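Local coordinates for protein serine protease inhibitor (Thermoanaerobacter tengcongensis, PDB 2PEF) that probably inhibits serine proteases, as a serpin that can pass from a metastable native state into a latent form, at residues K8-F16 with K59-I67. Numbering follows the deposited sequence.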
loop_
_atom_site.group_PDB
_atom_site.type_symbol
_atom_site.label_atom_id
_atom_site.label_comp_id
_atom_site.label_asym_id
_atom_site.label_seq_id
_atom_site.Cartn_x
_atom_site.Cartn_y
_atom_site.Cartn_z
ATOM N N LYS A 8 18.468 0.658 -9.339
ATOM C CA LYS A 8 18.327 -0.647 -8.687
ATOM C C LYS A 8 17.141 -0.663 -7.724
ATOM O O LYS A 8 16.290 -1.546 -7.803
ATOM C CB LYS A 8 19.617 -1.062 -7.969
ATOM C CG LYS A 8 19.497 -2.374 -7.186
ATOM C CD LYS A 8 20.854 -2.937 -6.777
ATOM C CE LYS A 8 21.518 -3.718 -7.908
ATOM N NZ LYS A 8 20.680 -4.844 -8.419
ATOM N N PHE A 9 17.083 0.319 -6.825
ATOM C CA PHE A 9 15.960 0.421 -5.891
ATOM C C PHE A 9 14.622 0.608 -6.609
ATOM O O PHE A 9 13.640 -0.050 -6.270
ATOM C CB PHE A 9 16.170 1.548 -4.871
ATOM C CG PHE A 9 14.983 1.768 -3.967
ATOM C CD1 PHE A 9 14.801 0.981 -2.834
ATOM C CD2 PHE A 9 14.037 2.754 -4.257
ATOM C CE1 PHE A 9 13.698 1.174 -1.994
ATOM C CE2 PHE A 9 12.927 2.953 -3.423
ATOM C CZ PHE A 9 12.764 2.162 -2.293
ATOM N N ILE A 10 14.580 1.511 -7.584
ATOM C CA ILE A 10 13.336 1.775 -8.309
ATOM C C ILE A 10 12.792 0.502 -8.973
ATOM O O ILE A 10 11.649 0.111 -8.721
ATOM C CB ILE A 10 13.482 2.932 -9.333
ATOM C CG1 ILE A 10 13.776 4.247 -8.599
ATOM C CG2 ILE A 10 12.219 3.065 -10.187
ATOM C CD1 ILE A 10 14.169 5.410 -9.496
ATOM N N TYR A 11 13.605 -0.153 -9.797
ATOM C CA TYR A 11 13.104 -1.310 -10.542
ATOM C C TYR A 11 12.874 -2.552 -9.674
ATOM O O TYR A 11 11.927 -3.303 -9.917
ATOM C CB TYR A 11 13.945 -1.597 -11.789
ATOM C CG TYR A 11 13.614 -0.664 -12.942
ATOM C CD1 TYR A 11 14.402 0.455 -13.205
ATOM C CD2 TYR A 11 12.498 -0.891 -13.753
ATOM C CE1 TYR A 11 14.102 1.317 -14.254
ATOM C CE2 TYR A 11 12.186 -0.029 -14.807
ATOM C CZ TYR A 11 12.991 1.073 -15.048
ATOM O OH TYR A 11 12.695 1.928 -16.086
ATOM N N ASN A 12 13.701 -2.750 -8.650
ATOM C CA ASN A 12 13.457 -3.829 -7.686
ATOM C C ASN A 12 12.172 -3.601 -6.882
ATOM O O ASN A 12 11.376 -4.521 -6.703
ATOM C CB ASN A 12 14.657 -4.043 -6.755
ATOM C CG ASN A 12 15.806 -4.772 -7.437
ATOM O OD1 ASN A 12 15.876 -4.849 -8.669
ATOM N ND2 ASN A 12 16.710 -5.323 -6.635
ATOM N N THR A 13 11.957 -2.366 -6.436
ATOM C CA THR A 13 10.759 -2.026 -5.661
ATOM C C THR A 13 9.515 -2.073 -6.546
ATOM O O THR A 13 8.452 -2.515 -6.102
ATOM C CB THR A 13 10.926 -0.669 -4.936
ATOM O OG1 THR A 13 12.082 -0.741 -4.094
ATOM C CG2 THR A 13 9.702 -0.329 -4.081
ATOM N N ALA A 14 9.670 -1.660 -7.806
ATOM C CA ALA A 14 8.597 -1.744 -8.797
ATOM C C ALA A 14 8.145 -3.189 -8.983
ATOM O O ALA A 14 6.941 -3.461 -9.008
ATOM C CB ALA A 14 9.035 -1.134 -10.129
ATOM N N ASP A 15 9.110 -4.110 -9.101
ATOM C CA ASP A 15 8.811 -5.545 -9.211
ATOM C C ASP A 15 8.032 -6.071 -8.004
ATOM O O ASP A 15 7.024 -6.761 -8.167
ATOM C CB ASP A 15 10.089 -6.363 -9.431
ATOM C CG ASP A 15 10.459 -6.499 -10.905
ATOM O OD1 ASP A 15 9.750 -5.939 -11.767
ATOM O OD2 ASP A 15 11.463 -7.177 -11.208
ATOM N N PHE A 16 8.502 -5.748 -6.799
ATOM C CA PHE A 16 7.794 -6.120 -5.570
ATOM C C PHE A 16 6.372 -5.569 -5.569
ATOM O O PHE A 16 5.418 -6.288 -5.255
ATOM C CB PHE A 16 8.538 -5.610 -4.331
ATOM C CG PHE A 16 7.718 -5.657 -3.066
ATOM C CD1 PHE A 16 7.632 -6.829 -2.318
ATOM C CD2 PHE A 16 7.033 -4.526 -2.621
ATOM C CE1 PHE A 16 6.868 -6.868 -1.149
ATOM C CE2 PHE A 16 6.274 -4.560 -1.458
ATOM C CZ PHE A 16 6.193 -5.728 -0.721
ATOM N N LYS A 59 15.034 -11.410 -0.172
ATOM C CA LYS A 59 14.773 -11.722 -1.575
ATOM C C LYS A 59 13.358 -11.342 -2.012
ATOM O O LYS A 59 13.163 -10.847 -3.122
ATOM C CB LYS A 59 15.026 -13.207 -1.847
ATOM C CG LYS A 59 15.000 -13.578 -3.317
ATOM N N ALA A 60 12.377 -11.593 -1.147
ATOM C CA ALA A 60 10.983 -11.241 -1.421
ATOM C C ALA A 60 10.791 -9.736 -1.583
ATOM O O ALA A 60 10.052 -9.286 -2.462
ATOM C CB ALA A 60 10.073 -11.774 -0.324
ATOM N N LEU A 61 11.460 -8.967 -0.728
ATOM C CA LEU A 61 11.326 -7.511 -0.730
ATOM C C LEU A 61 12.239 -6.791 -1.721
ATOM O O LEU A 61 11.848 -5.776 -2.301
ATOM C CB LEU A 61 11.577 -6.951 0.670
ATOM C CG LEU A 61 10.647 -7.419 1.794
ATOM C CD1 LEU A 61 11.160 -6.936 3.143
ATOM C CD2 LEU A 61 9.217 -6.939 1.540
ATOM N N GLY A 62 13.455 -7.299 -1.899
ATOM C CA GLY A 62 14.470 -6.551 -2.628
ATOM C C GLY A 62 15.313 -7.328 -3.615
ATOM O O GLY A 62 16.212 -6.756 -4.229
ATOM N N LYS A 63 15.022 -8.620 -3.762
ATOM C CA LYS A 63 15.778 -9.522 -4.647
ATOM C C LYS A 63 17.226 -9.693 -4.178
ATOM O O LYS A 63 17.505 -10.482 -3.273
ATOM C CB LYS A 63 15.749 -9.036 -6.102
ATOM C CG LYS A 63 14.375 -8.898 -6.718
ATOM C CD LYS A 63 14.484 -8.023 -7.944
ATOM C CE LYS A 63 13.439 -8.335 -8.977
ATOM N NZ LYS A 63 13.799 -7.632 -10.235
ATOM N N ASP A 64 18.133 -8.933 -4.788
ATOM C CA ASP A 64 19.560 -9.002 -4.473
ATOM C C ASP A 64 19.995 -7.963 -3.435
ATOM O O ASP A 64 21.163 -7.930 -3.032
ATOM C CB ASP A 64 20.394 -8.866 -5.752
ATOM C CG ASP A 64 20.204 -7.523 -6.445
ATOM O OD1 ASP A 64 19.082 -6.975 -6.425
ATOM O OD2 ASP A 64 21.189 -7.024 -7.028
ATOM N N ILE A 65 19.059 -7.120 -3.007
ATOM C CA ILE A 65 19.348 -6.090 -2.010
ATOM C C ILE A 65 19.295 -6.682 -0.601
ATOM O O ILE A 65 18.313 -7.325 -0.223
ATOM C CB ILE A 65 18.380 -4.877 -2.126
ATOM C CG1 ILE A 65 18.418 -4.292 -3.544
ATOM C CG2 ILE A 65 18.726 -3.802 -1.090
ATOM C CD1 ILE A 65 17.341 -3.272 -3.831
ATOM N N SER A 66 20.364 -6.464 0.164
ATOM C CA SER A 66 20.444 -6.923 1.552
ATOM C C SER A 66 19.576 -6.041 2.449
ATOM O O SER A 66 19.225 -4.921 2.067
ATOM C CB SER A 66 21.889 -6.874 2.038
ATOM O OG SER A 66 22.298 -5.537 2.275
ATOM N N ILE A 67 19.240 -6.532 3.641
ATOM C CA ILE A 67 18.390 -5.763 4.561
ATOM C C ILE A 67 19.065 -4.466 5.024
ATOM O O ILE A 67 18.410 -3.428 5.136
ATOM C CB ILE A 67 17.859 -6.613 5.767
ATOM C CG1 ILE A 67 16.770 -5.857 6.545
ATOM C CG2 ILE A 67 18.993 -7.066 6.689
ATOM C CD1 ILE A 67 15.570 -5.407 5.703
HETATM O O HOH W 1 12.062 -6.672 -4.929
HETATM O O HOH W 2 12.974 -3.477 -3.676
#
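Lys8 begins the contact with a salt bridge to Asp64, its NZ lying 2.6 Å from OD2 on the syn side of that oxygen. With CG anti to the backbone N (chi1 176°), the lysine is long enough to span from helix to carboxylate at the exposed rim, and its CG runs alongside Ile65 CD1. Buried Asn12 takes the other oxygen: one N-H of ND2 goes to Asp64 OD1 (2.9 Å), almost in the amide plane, the other weakly to Gly62 O (2.8 Å); an amide has both donors on one nitrogen. Ile65 CD1 lies 3.5 Å from Asn12 ND2, and its apolar side chain also packs on Leu70 and Tyr73 of helix 67-80. Two waters bridge the segments, each donating to Leu61 O and also to Asn12 O or to Thr13 OG1, whose hydroxyl passes its own hydrogen to Phe9 O. Asp15 OD2 receives Lys63 NZ at 2.6 Å, on its anti side; the extended lysine reaches it as its CD crosses over one face of the Asn12 amide, 3.5 Å from Asn12 CG. Phe16 closes the row, with Ala60 O at its ring edge and CE1 3.6 Å from Leu61 CD2, both apolar where Met39 of helix 35-46 covers them. The arrangement joins helix 7-22 to the type II' turn Gly62-Ile65 linking helices 51-62 and 67-80, within the helical N-terminal part of the serpin fold.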